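Long-range contacts in fibronectin type III domain-containing protein (Simiduia agarivorans, PDB 6P2K), which probably hydrolyses xyloglucan or related beta-glucans as a family GH74 glycoside hydrolase, this chain being the beta-propeller part of a longer protein: residues M670-P674 with W731-T735; I663-A669 with I703-Y707; L678-V684 with Q713-G717; E619-Y625 with G695-N701. One frame throughout, in Å; residues are numbered along the deposited sequence.

Contact 1 (M670-P674 with W731-T735); sequences MAVRP and WQDIT
Where helix 666-672 ends against strand 729-733, the last strand of a four-stranded beta-propeller blade, Arg673 and Asp733 form a salt bridge at the protein surface. Arg673 is the first residue beyond the helix. Its CG lies anti to the backbone N (chi1 -178°) and the chain runs extended to NE, which brings CD to 3.2 Å from Asp733 OD2. The guanidinium then turns so that NH1 donates to the syn lone pair of Asp733 OD2 at 2.8 Å. That oxygen lies in the guanidinium plane, but the carboxylate itself is rotated by 71°, and a single N-H makes the bridge. Thr735 OG1 sits over one guanidinium face, toward its rim. The other carboxylate oxygen closes an Asx turn: Asp733 OD1 accepts from Thr735 N at 2.9 Å, from above the carboxylate plane, and from Thr735 OG1 at 2.7 Å through its syn lone pair. A water donates to both Val672 O and Asp733 OD2. Beside the salt bridge, Val672 CG1 rests on the strand backbone, 3.6 Å from Asp733 N, and CG2 approaches Trp731 CB. Thr735 OG1 is also bonded to Val718 N in the adjacent strand. With one oxygen held by its own turn and the other by arginine and water, the carboxylate is fixed in rotation and would probably stay ionised.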
loop_
_atom_site.group_PDB
_atom_site.type_symbol
_atom_site.label_atom_id
_atom_site.label_comp_id
_atom_site.label_asym_id
_atom_site.label_seq_id
_atom_site.Cartn_x
_atom_site.Cartn_y
_atom_site.Cartn_z
ATOM N N MET B 670 -10.419 -30.364 -53.251
ATOM C CA MET B 670 -9.831 -30.217 -54.579
ATOM C C MET B 670 -10.819 -29.618 -55.569
ATOM O O MET B 670 -10.403 -28.981 -56.543
ATOM C CB MET B 670 -9.320 -31.566 -55.078
ATOM C CG MET B 670 -8.119 -32.081 -54.300
ATOM S SD MET B 670 -7.441 -33.601 -54.986
ATOM C CE MET B 670 -7.127 -33.101 -56.675
ATOM N N ALA B 671 -12.121 -29.807 -55.342
ATOM C CA ALA B 671 -13.120 -29.179 -56.200
ATOM C C ALA B 671 -13.255 -27.689 -55.902
ATOM O O ALA B 671 -13.378 -26.879 -56.827
ATOM C CB ALA B 671 -14.468 -29.880 -56.039
ATOM N N VAL B 672 -13.230 -27.312 -54.622
ATOM C CA VAL B 672 -13.376 -25.907 -54.254
ATOM C C VAL B 672 -12.087 -25.134 -54.519
ATOM O O VAL B 672 -12.129 -23.949 -54.869
ATOM C CB VAL B 672 -13.809 -25.801 -52.780
ATOM C CG1 VAL B 672 -13.806 -24.354 -52.305
ATOM C CG2 VAL B 672 -15.187 -26.420 -52.591
ATOM N N ARG B 673 -10.931 -25.784 -54.380
ATOM C CA ARG B 673 -9.626 -25.167 -54.623
ATOM C C ARG B 673 -8.842 -26.076 -55.560
ATOM O O ARG B 673 -8.156 -27.006 -55.113
ATOM C CB ARG B 673 -8.876 -24.935 -53.312
ATOM C CG ARG B 673 -7.518 -24.254 -53.459
ATOM C CD ARG B 673 -7.029 -23.765 -52.105
ATOM N NE ARG B 673 -5.653 -23.283 -52.139
ATOM C CZ ARG B 673 -5.295 -22.063 -52.524
ATOM N NH1 ARG B 673 -6.214 -21.192 -52.925
ATOM N NH2 ARG B 673 -4.018 -21.716 -52.515
ATOM N N PRO B 674 -8.930 -25.841 -56.870
ATOM C CA PRO B 674 -8.227 -26.704 -57.827
ATOM C C PRO B 674 -6.721 -26.665 -57.617
ATOM O O PRO B 674 -6.156 -25.655 -57.192
ATOM C CB PRO B 674 -8.617 -26.115 -59.188
ATOM C CG PRO B 674 -9.904 -25.384 -58.929
ATOM C CD PRO B 674 -9.771 -24.836 -57.541
ATOM N N TRP B 731 -19.105 -24.837 -48.815
ATOM C CA TRP B 731 -17.714 -24.522 -48.544
ATOM C C TRP B 731 -17.171 -23.540 -49.571
ATOM O O TRP B 731 -17.576 -23.540 -50.738
ATOM C CB TRP B 731 -16.868 -25.797 -48.538
ATOM C CG TRP B 731 -17.231 -26.720 -47.425
ATOM C CD1 TRP B 731 -18.208 -27.668 -47.438
ATOM C CD2 TRP B 731 -16.634 -26.773 -46.121
ATOM N NE1 TRP B 731 -18.254 -28.316 -46.227
ATOM C CE2 TRP B 731 -17.298 -27.785 -45.401
ATOM C CE3 TRP B 731 -15.599 -26.069 -45.498
ATOM C CZ2 TRP B 731 -16.961 -28.112 -44.085
ATOM C CZ3 TRP B 731 -15.266 -26.393 -44.190
ATOM C CH2 TRP B 731 -15.945 -27.407 -43.499
ATOM N N GLN B 732 -16.251 -22.700 -49.112
ATOM C CA GLN B 732 -15.558 -21.757 -49.972
ATOM C C GLN B 732 -14.084 -21.727 -49.589
ATOM O O GLN B 732 -13.695 -22.113 -48.482
ATOM C CB GLN B 732 -16.169 -20.351 -49.884
ATOM C CG GLN B 732 -16.205 -19.769 -48.480
ATOM C CD GLN B 732 -16.942 -18.443 -48.417
ATOM O OE1 GLN B 732 -16.668 -17.529 -49.195
ATOM N NE2 GLN B 732 -17.883 -18.333 -47.485
ATOM N N ASP B 733 -13.268 -21.268 -50.531
ATOM C CA ASP B 733 -11.825 -21.178 -50.352
ATOM C C ASP B 733 -11.487 -19.815 -49.756
ATOM O O ASP B 733 -11.803 -18.779 -50.351
ATOM C CB ASP B 733 -11.123 -21.388 -51.696
ATOM C CG ASP B 733 -9.608 -21.327 -51.596
ATOM O OD1 ASP B 733 -9.068 -21.296 -50.468
ATOM O OD2 ASP B 733 -8.955 -21.315 -52.661
ATOM N N ILE B 734 -10.862 -19.813 -48.579
ATOM C CA ILE B 734 -10.492 -18.559 -47.930
ATOM C C ILE B 734 -8.987 -18.523 -47.690
ATOM O O ILE B 734 -8.508 -17.832 -46.785
ATOM C CB ILE B 734 -11.268 -18.352 -46.615
ATOM C CG1 ILE B 734 -10.934 -19.449 -45.603
ATOM C CG2 ILE B 734 -12.764 -18.297 -46.880
ATOM C CD1 ILE B 734 -11.156 -19.028 -44.157
ATOM N N THR B 735 -8.231 -19.262 -48.505
ATOM C CA THR B 735 -6.776 -19.215 -48.398
ATOM C C THR B 735 -6.257 -17.814 -48.694
ATOM O O THR B 735 -5.445 -17.268 -47.935
ATOM C CB THR B 735 -6.140 -20.235 -49.345
ATOM O OG1 THR B 735 -6.742 -21.519 -49.136
ATOM C CG2 THR B 735 -4.640 -20.339 -49.088
HETATM O O HOH W 1 -10.484 -21.454 -55.159
#

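Contact 2 (I663-A669 with I703-Y707); sequences IFTPADA and IVMSY
Tyr707 lays its ring beside the start of helix 666-672, with CE2 3.7 Å from Ala669 CB and the phenol oxygen passing over Pro666, OH to CD 3.3 Å. The proline nitrogen has no hydrogen to offer, and the hydroxyl bonds instead to Trp648 O in the strand next to 661-664. Met705, on the same strand as Tyr707, folds back on itself. Its CG stands between the backbone N and the carbonyl carbon (chi1 63°) and both later torsions are bent, which sets CE over the centre of the Tyr707 ring, 3.4 Å above its plane. The same fold turns SD to the Phe664 ring, 4.8 Å from the centroid, in an oblique Met-aromatic contact. Phe664 CE2 also touches Tyr707 CE2 at 4.1 Å, and its ring stacks on Trp731. With an alanine in place of Tyr707, Trp648 O would probably lose its hydroxyl partner and a gap would open between Met705 CE, Pro666 and Ala669. Farther along, Ile663 and Ile703 meet tip to tip through their CD1 methyls, 4.2 Å apart. A classic bulge at Ile663 and Phe664, both opposite Ile650, ends the strand, and Thr665 and Asp668 form a capping box: Asp668 OD2 accepts from Thr665 N, and Thr665 OG1 takes a weak bond from Asp668 N. Such apolar packing, with the last strand of one four-stranded sheet laid on a middle strand of the next, is characteristic of neighbouring blades in a beta-propeller.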
loop_
_atom_site.group_PDB
_atom_site.type_symbol
_atom_site.label_atom_id
_atom_site.label_comp_id
_atom_site.label_asym_id
_atom_site.label_seq_id
_atom_site.Cartn_x
_atom_site.Cartn_y
_atom_site.Cartn_z
ATOM N N ILE B 663 -18.922 -34.142 -44.025
ATOM C CA ILE B 663 -19.298 -32.861 -44.623
ATOM C C ILE B 663 -18.136 -32.203 -45.364
ATOM O O ILE B 663 -18.335 -31.204 -46.063
ATOM C CB ILE B 663 -19.878 -31.892 -43.574
ATOM C CG1 ILE B 663 -18.830 -31.529 -42.525
ATOM C CG2 ILE B 663 -21.134 -32.477 -42.936
ATOM C CD1 ILE B 663 -19.197 -30.308 -41.699
ATOM N N PHE B 664 -16.922 -32.737 -45.226
ATOM C CA PHE B 664 -15.813 -32.234 -46.032
ATOM C C PHE B 664 -14.749 -33.310 -46.177
ATOM O O PHE B 664 -14.311 -33.892 -45.180
ATOM C CB PHE B 664 -15.198 -30.965 -45.431
ATOM C CG PHE B 664 -14.557 -30.070 -46.456
ATOM C CD1 PHE B 664 -15.297 -29.574 -47.518
ATOM C CD2 PHE B 664 -13.216 -29.739 -46.367
ATOM C CE1 PHE B 664 -14.714 -28.752 -48.468
ATOM C CE2 PHE B 664 -12.627 -28.919 -47.313
ATOM C CZ PHE B 664 -13.379 -28.425 -48.366
ATOM N N THR B 665 -14.333 -33.556 -47.412
ATOM C CA THR B 665 -13.355 -34.571 -47.771
ATOM C C THR B 665 -12.277 -33.955 -48.643
ATOM O O THR B 665 -12.427 -32.832 -49.138
ATOM C CB THR B 665 -14.036 -35.727 -48.522
ATOM O OG1 THR B 665 -14.525 -35.248 -49.781
ATOM C CG2 THR B 665 -15.193 -36.289 -47.713
ATOM N N PRO B 666 -11.157 -34.659 -48.846
ATOM C CA PRO B 666 -10.163 -34.175 -49.820
ATOM C C PRO B 666 -10.734 -33.923 -51.205
ATOM O O PRO B 666 -10.278 -32.999 -51.892
ATOM C CB PRO B 666 -9.121 -35.302 -49.835
ATOM C CG PRO B 666 -9.198 -35.884 -48.469
ATOM C CD PRO B 666 -10.643 -35.790 -48.053
ATOM N N ALA B 667 -11.715 -34.717 -51.644
ATOM C CA ALA B 667 -12.332 -34.473 -52.943
ATOM C C ALA B 667 -13.060 -33.134 -52.963
ATOM O O ALA B 667 -12.982 -32.390 -53.949
ATOM C CB ALA B 667 -13.288 -35.611 -53.296
ATOM N N ASP B 668 -13.780 -32.813 -51.885
ATOM C CA ASP B 668 -14.442 -31.515 -51.798
ATOM C C ASP B 668 -13.429 -30.378 -51.830
ATOM O O ASP B 668 -13.669 -29.339 -52.456
ATOM C CB ASP B 668 -15.285 -31.428 -50.527
ATOM C CG ASP B 668 -16.309 -32.536 -50.421
ATOM O OD1 ASP B 668 -16.865 -32.936 -51.464
ATOM O OD2 ASP B 668 -16.561 -32.999 -49.288
ATOM N N ALA B 669 -12.293 -30.555 -51.150
ATOM C CA ALA B 669 -11.274 -29.512 -51.125
ATOM C C ALA B 669 -10.678 -29.285 -52.510
ATOM O O ALA B 669 -10.458 -28.138 -52.918
ATOM C CB ALA B 669 -10.182 -29.873 -50.119
ATOM N N ILE B 703 -17.754 -22.897 -40.024
ATOM C CA ILE B 703 -16.789 -23.953 -39.739
ATOM C C ILE B 703 -15.572 -23.717 -40.623
ATOM O O ILE B 703 -15.712 -23.364 -41.799
ATOM C CB ILE B 703 -17.384 -25.356 -39.989
ATOM C CG1 ILE B 703 -18.583 -25.607 -39.076
ATOM C CG2 ILE B 703 -16.331 -26.438 -39.787
ATOM C CD1 ILE B 703 -19.454 -26.759 -39.524
ATOM N N VAL B 704 -14.377 -23.904 -40.061
ATOM C CA VAL B 704 -13.132 -23.691 -40.788
ATOM C C VAL B 704 -12.219 -24.893 -40.574
ATOM O O VAL B 704 -12.275 -25.563 -39.540
ATOM C CB VAL B 704 -12.433 -22.379 -40.350
ATOM C CG1 VAL B 704 -12.076 -22.428 -38.870
ATOM C CG2 VAL B 704 -11.198 -22.088 -41.202
ATOM N N MET B 705 -11.390 -25.178 -41.577
ATOM C CA MET B 705 -10.375 -26.219 -41.485
ATOM C C MET B 705 -9.268 -25.897 -42.481
ATOM O O MET B 705 -9.435 -25.061 -43.374
ATOM C CB MET B 705 -10.966 -27.611 -41.745
ATOM C CG MET B 705 -11.539 -27.806 -43.143
ATOM S SD MET B 705 -10.310 -28.360 -44.346
ATOM C CE MET B 705 -9.797 -29.913 -43.619
ATOM N N SER B 706 -8.135 -26.583 -42.327
ATOM C CA SER B 706 -6.980 -26.349 -43.186
ATOM C C SER B 706 -6.263 -27.663 -43.453
ATOM O O SER B 706 -5.881 -28.365 -42.511
ATOM C CB SER B 706 -6.021 -25.336 -42.548
ATOM O OG SER B 706 -4.736 -25.402 -43.138
ATOM N N TYR B 707 -6.074 -27.984 -44.734
ATOM C CA TYR B 707 -5.370 -29.197 -45.144
ATOM C C TYR B 707 -3.881 -28.899 -45.275
ATOM O O TYR B 707 -3.487 -27.989 -46.013
ATOM C CB TYR B 707 -5.926 -29.724 -46.465
ATOM C CG TYR B 707 -7.070 -30.700 -46.309
ATOM C CD1 TYR B 707 -6.920 -31.862 -45.563
ATOM C CD2 TYR B 707 -8.299 -30.464 -46.916
ATOM C CE1 TYR B 707 -7.959 -32.761 -45.420
ATOM C CE2 TYR B 707 -9.346 -31.357 -46.779
ATOM C CZ TYR B 707 -9.170 -32.503 -46.028
ATOM O OH TYR B 707 -10.210 -33.395 -45.887
#

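Contact 3 (L678-V684 with Q713-G717); sequences LVWWNSV and QLGYG
Trp680 is sandwiched between two leucines: Leu678 CB lies over one face of the indole and Leu714 CD2 over the opposite one. The Leu714 methyl makes a CH-pi contact, 3.6 Å from the centroid of the five-membered ring and only 13° off its normal. The indole CG stands between the backbone N and the carbonyl carbon (chi1 46°), which swings the ring back from the turn onto strand 714-723. At its edge CZ2 comes to 3.7 Å from Gly715 O, and a water accepts a hydrogen bond from Trp680 NE1 at 3.0 Å while donating to the same carbonyl. An alanine in place of Trp680 would probably leave Leu714 CD2 without its aromatic seat and the bridging water without its donor. The other leucine reaches farther with its tip: Leu678 CD1 hangs over the Tyr716 ring, 3.8 Å from its centroid. Tyr716 in turn points its edge at the face of Trp681 in an offset edge-to-face pair, planes at 89° and centroids 5.9 Å apart, and its hydroxyl bonds to Arg673 O. Val684 CG2 completes the group against Leu714 CD1 at 3.7 Å. Trp680 O accepts from both Ser683 N and Val684 N, tying the type I turn of 678-681 to the short helix 681-684. This turn and helix lie against the start of strand 714-723, which pairs with strand 702-709; beyond them Trp680 meets Phe688 and Val56, and Val684 touches Tyr79, next to strands 72-77 and 80-84.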
loop_
_atom_site.group_PDB
_atom_site.type_symbol
_atom_site.label_atom_id
_atom_site.label_comp_id
_atom_site.label_asym_id
_atom_site.label_seq_id
_atom_site.Cartn_x
_atom_site.Cartn_y
_atom_site.Cartn_z
ATOM N N LEU B 678 -1.691 -24.316 -56.702
ATOM C CA LEU B 678 -0.520 -24.749 -55.951
ATOM C C LEU B 678 0.676 -24.833 -56.886
ATOM O O LEU B 678 0.668 -25.619 -57.841
ATOM C CB LEU B 678 -0.780 -26.097 -55.287
ATOM C CG LEU B 678 -2.083 -26.134 -54.496
ATOM C CD1 LEU B 678 -2.334 -27.536 -54.014
ATOM C CD2 LEU B 678 -2.033 -25.155 -53.329
ATOM N N VAL B 679 1.701 -24.025 -56.607
ATOM C CA VAL B 679 2.904 -24.022 -57.427
ATOM C C VAL B 679 3.666 -25.336 -57.305
ATOM O O VAL B 679 4.463 -25.668 -58.189
ATOM C CB VAL B 679 3.792 -22.823 -57.039
ATOM C CG1 VAL B 679 4.477 -23.072 -55.701
ATOM C CG2 VAL B 679 4.811 -22.524 -58.127
ATOM N N TRP B 680 3.424 -26.106 -56.244
ATOM C CA TRP B 680 4.189 -27.310 -55.953
ATOM C C TRP B 680 3.507 -28.595 -56.407
ATOM O O TRP B 680 4.097 -29.671 -56.263
ATOM C CB TRP B 680 4.475 -27.400 -54.449
ATOM C CG TRP B 680 3.288 -27.122 -53.567
ATOM C CD1 TRP B 680 2.950 -25.926 -53.005
ATOM C CD2 TRP B 680 2.294 -28.063 -53.132
ATOM N NE1 TRP B 680 1.807 -26.061 -52.251
ATOM C CE2 TRP B 680 1.385 -27.363 -52.312
ATOM C CE3 TRP B 680 2.086 -29.428 -53.357
ATOM C CZ2 TRP B 680 0.284 -27.979 -51.720
ATOM C CZ3 TRP B 680 0.990 -30.039 -52.767
ATOM C CH2 TRP B 680 0.102 -29.313 -51.959
ATOM N N TRP B 681 2.294 -28.514 -56.958
ATOM C CA TRP B 681 1.516 -29.726 -57.188
ATOM C C TRP B 681 2.197 -30.659 -58.181
ATOM O O TRP B 681 2.225 -31.879 -57.976
ATOM C CB TRP B 681 0.113 -29.380 -57.675
ATOM C CG TRP B 681 -0.758 -30.589 -57.713
ATOM C CD1 TRP B 681 -1.157 -31.280 -58.818
ATOM C CD2 TRP B 681 -1.309 -31.276 -56.586
ATOM N NE1 TRP B 681 -1.938 -32.348 -58.450
ATOM C CE2 TRP B 681 -2.046 -32.368 -57.084
ATOM C CE3 TRP B 681 -1.255 -31.070 -55.204
ATOM C CZ2 TRP B 681 -2.727 -33.251 -56.248
ATOM C CZ3 TRP B 681 -1.932 -31.947 -54.377
ATOM C CH2 TRP B 681 -2.658 -33.023 -54.901
ATOM N N ASN B 682 2.747 -30.112 -59.264
ATOM C CA ASN B 682 3.305 -30.967 -60.302
ATOM C C ASN B 682 4.627 -31.600 -59.891
ATOM O O ASN B 682 5.023 -32.612 -60.481
ATOM C CB ASN B 682 3.476 -30.173 -61.595
ATOM C CG ASN B 682 2.162 -29.963 -62.320
ATOM O OD1 ASN B 682 1.346 -30.881 -62.433
ATOM N ND2 ASN B 682 1.946 -28.750 -62.813
ATOM N N SER B 683 5.312 -31.041 -58.892
ATOM C CA SER B 683 6.588 -31.589 -58.447
ATOM C C SER B 683 6.422 -32.598 -57.317
ATOM O O SER B 683 6.971 -33.703 -57.384
ATOM C CB SER B 683 7.527 -30.461 -58.004
ATOM O OG SER B 683 7.801 -29.569 -59.072
ATOM N N VAL B 684 5.665 -32.244 -56.278
ATOM C CA VAL B 684 5.612 -33.056 -55.069
ATOM C C VAL B 684 4.175 -33.388 -54.690
ATOM O O VAL B 684 3.926 -33.959 -53.621
ATOM C CB VAL B 684 6.326 -32.346 -53.906
ATOM C CG1 VAL B 684 7.819 -32.271 -54.173
ATOM C CG2 VAL B 684 5.749 -30.957 -53.707
ATOM N N GLN B 713 5.762 -29.663 -45.229
ATOM C CA GLN B 713 5.417 -28.251 -45.039
ATOM C C GLN B 713 4.605 -27.716 -46.216
ATOM O O GLN B 713 4.812 -26.595 -46.682
ATOM C CB GLN B 713 6.665 -27.394 -44.809
ATOM C CG GLN B 713 7.495 -27.819 -43.617
ATOM C CD GLN B 713 8.888 -27.224 -43.643
ATOM O OE1 GLN B 713 9.768 -27.644 -42.892
ATOM N NE2 GLN B 713 9.096 -26.239 -44.514
ATOM N N LEU B 714 3.672 -28.528 -46.700
ATOM C CA LEU B 714 2.808 -28.161 -47.811
ATOM C C LEU B 714 1.402 -27.907 -47.290
ATOM O O LEU B 714 0.817 -28.766 -46.621
ATOM C CB LEU B 714 2.795 -29.257 -48.878
ATOM C CG LEU B 714 4.154 -29.535 -49.523
ATOM C CD1 LEU B 714 4.108 -30.803 -50.362
ATOM C CD2 LEU B 714 4.587 -28.345 -50.367
ATOM N N GLY B 715 0.873 -26.724 -47.584
ATOM C CA GLY B 715 -0.494 -26.399 -47.230
ATOM C C GLY B 715 -1.385 -26.353 -48.451
ATOM O O GLY B 715 -1.136 -25.569 -49.374
ATOM N N TYR B 716 -2.420 -27.195 -48.483
ATOM C CA TYR B 716 -3.304 -27.208 -49.644
ATOM C C TYR B 716 -4.180 -25.962 -49.677
ATOM O O TYR B 716 -4.297 -25.301 -50.715
ATOM C CB TYR B 716 -4.170 -28.469 -49.653
ATOM C CG TYR B 716 -4.829 -28.677 -50.994
ATOM C CD1 TYR B 716 -5.999 -28.007 -51.328
ATOM C CD2 TYR B 716 -4.259 -29.513 -51.944
ATOM C CE1 TYR B 716 -6.590 -28.174 -52.567
ATOM C CE2 TYR B 716 -4.846 -29.688 -53.185
ATOM C CZ TYR B 716 -6.010 -29.016 -53.490
ATOM O OH TYR B 716 -6.598 -29.186 -54.722
ATOM N N GLY B 717 -4.811 -25.634 -48.554
ATOM C CA GLY B 717 -5.696 -24.488 -48.515
ATOM C C GLY B 717 -6.530 -24.404 -47.256
ATOM O O GLY B 717 -6.643 -25.375 -46.502
HETATM O O HOH W 2 1.083 -23.988 -50.191
#

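Contact 4 (E619-Y625 with G695-N701); sequences EVEAWAY and GSAGAGN
The tight part of this contact is Trp623 lying flat on Gly698, whose CA sits 3.6 Å from the centroid of the six-membered ring and 7° off its normal. A CB on that glycine would run into Trp623 CZ3. The indole edge is pinned as well, NE1 donating to Gly700 O at 3.0 Å, with that oxygen close to the ring plane. At the buried start of the strand the Glu619 carboxylate grips a bend: OE1 accepts from Ser696 N at 2.8 Å through its syn lone pair and from Ser696 OG at 2.9 Å from above the plane, while OE2 takes Gly695 N. Between these two places Glu621, its chain bent at chi2 (98°), receives Gly698 N on the anti lone pair of OE1 at 3.1 Å; its OE2 forms a salt bridge with Lys572. The far end is looser and more open. Tyr625, partly exposed, spreads its ring over the Gly700-Asn701 peptide, Gly700 C standing 3.5 Å above the ring plane, and a water fits between the two strands, donated to by Gly700 N and only weakly bound to Ala624 O. Segments 619-625 and 697-699 run in the same direction, 13° apart, their axes 6.6 Å apart at closest approach, joined through side chains. Each is the first strand of its own antiparallel sheet: 618-625 pairs with 628-634, and 697-699 with 702-709, while Ala697 and Ala699 turn to strand 745-751.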
loop_
_atom_site.group_PDB
_atom_site.type_symbol
_atom_site.label_atom_id
_atom_site.label_comp_id
_atom_site.label_asym_id
_atom_site.label_seq_id
_atom_site.Cartn_x
_atom_site.Cartn_y
_atom_site.Cartn_z
ATOM N N GLU B 619 -8.823 -32.917 -33.865
ATOM C CA GLU B 619 -9.515 -31.928 -33.054
ATOM C C GLU B 619 -11.004 -32.234 -32.980
ATOM O O GLU B 619 -11.573 -32.898 -33.852
ATOM C CB GLU B 619 -9.331 -30.516 -33.618
ATOM C CG GLU B 619 -7.948 -29.929 -33.433
ATOM C CD GLU B 619 -7.769 -28.663 -34.240
ATOM O OE1 GLU B 619 -8.317 -28.606 -35.362
ATOM O OE2 GLU B 619 -7.090 -27.730 -33.757
ATOM N N VAL B 620 -11.632 -31.716 -31.928
ATOM C CA VAL B 620 -13.083 -31.729 -31.786
ATOM C C VAL B 620 -13.519 -30.353 -31.297
ATOM O O VAL B 620 -12.804 -29.702 -30.526
ATOM C CB VAL B 620 -13.560 -32.844 -30.831
ATOM C CG1 VAL B 620 -13.047 -32.606 -29.410
ATOM C CG2 VAL B 620 -15.081 -32.960 -30.858
ATOM N N GLU B 621 -14.674 -29.897 -31.776
ATOM C CA GLU B 621 -15.255 -28.629 -31.357
ATOM C C GLU B 621 -16.739 -28.821 -31.094
ATOM O O GLU B 621 -17.429 -29.496 -31.864
ATOM C CB GLU B 621 -15.062 -27.537 -32.419
ATOM C CG GLU B 621 -15.521 -26.143 -31.990
ATOM C CD GLU B 621 -14.388 -25.265 -31.492
ATOM O OE1 GLU B 621 -13.895 -24.435 -32.291
ATOM O OE2 GLU B 621 -13.996 -25.399 -30.310
ATOM N N ALA B 622 -17.226 -28.219 -30.013
ATOM C CA ALA B 622 -18.637 -28.257 -29.657
ATOM C C ALA B 622 -19.133 -26.833 -29.467
ATOM O O ALA B 622 -18.500 -26.044 -28.758
ATOM C CB ALA B 622 -18.868 -29.079 -28.384
ATOM N N TRP B 623 -20.256 -26.504 -30.099
ATOM C CA TRP B 623 -20.811 -25.161 -30.001
ATOM C C TRP B 623 -22.302 -25.219 -30.301
ATOM O O TRP B 623 -22.817 -26.223 -30.800
ATOM C CB TRP B 623 -20.083 -24.189 -30.937
ATOM C CG TRP B 623 -20.483 -24.279 -32.379
ATOM C CD1 TRP B 623 -21.375 -23.479 -33.029
ATOM C CD2 TRP B 623 -19.991 -25.207 -33.356
ATOM N NE1 TRP B 623 -21.475 -23.853 -34.347
ATOM C CE2 TRP B 623 -20.635 -24.911 -34.574
ATOM C CE3 TRP B 623 -19.071 -26.262 -33.319
ATOM C CZ2 TRP B 623 -20.391 -25.632 -35.746
ATOM C CZ3 TRP B 623 -18.830 -26.978 -34.481
ATOM C CH2 TRP B 623 -19.490 -26.659 -35.679
ATOM N N ALA B 624 -22.990 -24.125 -29.981
ATOM C CA ALA B 624 -24.434 -24.018 -30.131
ATOM C C ALA B 624 -24.777 -22.889 -31.092
ATOM O O ALA B 624 -24.134 -21.834 -31.083
ATOM C CB ALA B 624 -25.115 -23.768 -28.781
ATOM N N TYR B 625 -25.798 -23.114 -31.917
ATOM C CA TYR B 625 -26.264 -22.082 -32.840
ATOM C C TYR B 625 -27.713 -22.362 -33.202
ATOM O O TYR B 625 -28.014 -23.409 -33.786
ATOM C CB TYR B 625 -25.397 -22.029 -34.097
ATOM C CG TYR B 625 -25.967 -21.141 -35.180
ATOM C CD1 TYR B 625 -26.151 -19.781 -34.961
ATOM C CD2 TYR B 625 -26.327 -21.663 -36.418
ATOM C CE1 TYR B 625 -26.676 -18.962 -35.948
ATOM C CE2 TYR B 625 -26.851 -20.853 -37.413
ATOM C CZ TYR B 625 -27.023 -19.503 -37.171
ATOM O OH TYR B 625 -27.545 -18.691 -38.153
ATOM N N GLY B 695 -6.215 -26.630 -36.299
ATOM C CA GLY B 695 -6.740 -25.388 -36.840
ATOM C C GLY B 695 -8.172 -25.435 -37.326
ATOM O O GLY B 695 -8.593 -24.519 -38.042
ATOM N N SER B 696 -8.922 -26.476 -36.993
ATOM C CA SER B 696 -10.346 -26.506 -37.285
ATOM C C SER B 696 -11.121 -25.835 -36.159
ATOM O O SER B 696 -10.701 -25.838 -34.999
ATOM C CB SER B 696 -10.840 -27.941 -37.482
ATOM O OG SER B 696 -11.090 -28.559 -36.236
ATOM N N ALA B 697 -12.256 -25.241 -36.512
ATOM C CA ALA B 697 -13.042 -24.515 -35.526
ATOM C C ALA B 697 -14.487 -24.419 -35.988
ATOM O O ALA B 697 -14.794 -24.534 -37.178
ATOM C CB ALA B 697 -12.471 -23.116 -35.271
ATOM N N GLY B 698 -15.369 -24.198 -35.018
ATOM C CA GLY B 698 -16.774 -23.993 -35.294
ATOM C C GLY B 698 -17.375 -22.961 -34.366
ATOM O O GLY B 698 -17.069 -22.940 -33.170
ATOM N N ALA B 699 -18.222 -22.090 -34.911
ATOM C CA ALA B 699 -18.936 -21.089 -34.132
ATOM C C ALA B 699 -20.049 -20.523 -34.997
ATOM O O ALA B 699 -19.838 -20.269 -36.187
ATOM C CB ALA B 699 -18.003 -19.966 -33.659
ATOM N N GLY B 700 -21.223 -20.334 -34.398
ATOM C CA GLY B 700 -22.351 -19.810 -35.152
ATOM C C GLY B 700 -22.652 -20.684 -36.354
ATOM O O GLY B 700 -22.778 -21.909 -36.249
ATOM N N ASN B 701 -22.751 -20.054 -37.525
ATOM C CA ASN B 701 -22.991 -20.755 -38.779
ATOM C C ASN B 701 -21.710 -20.964 -39.581
ATOM O O ASN B 701 -21.764 -21.085 -40.809
ATOM C CB ASN B 701 -24.024 -19.999 -39.619
ATOM C CG ASN B 701 -23.568 -18.592 -39.987
ATOM O OD1 ASN B 701 -22.600 -18.074 -39.429
ATOM N ND2 ASN B 701 -24.268 -17.970 -40.928
HETATM O O HOH W 3 -8.422 -25.395 -33.814
HETATM O O HOH W 4 -21.018 -20.368 -31.372
#

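In the fold
Contacts 2 and 4 join two successive propeller blades, the four-stranded sheets that span residues 618 to 664 and 697 to 733, and their centres are 14 Å apart; Ile703 CG1 touches Trp623 CH2 at 3.7 Å, and Val704 N lies 3.0 Å from Ala697 O. Helix 666-672 carries contact 2 at its start and contact 1 at its end, 8 Å between centres, with Trp731 packed among Ile663, Phe664 and Ile703. Contact 3 is nested within the loop closed by contact 1, the two linked where Tyr716 OH meets Arg673 O at 2.7 Å. Contact 4 comes nearest a metal: the Glu619 side chain is about 7 Å from a zinc ion and about 8 Å from the side chains of Asp405 and Asp513, whereas contacts 1 to 3 lie away from the zinc-binding residues.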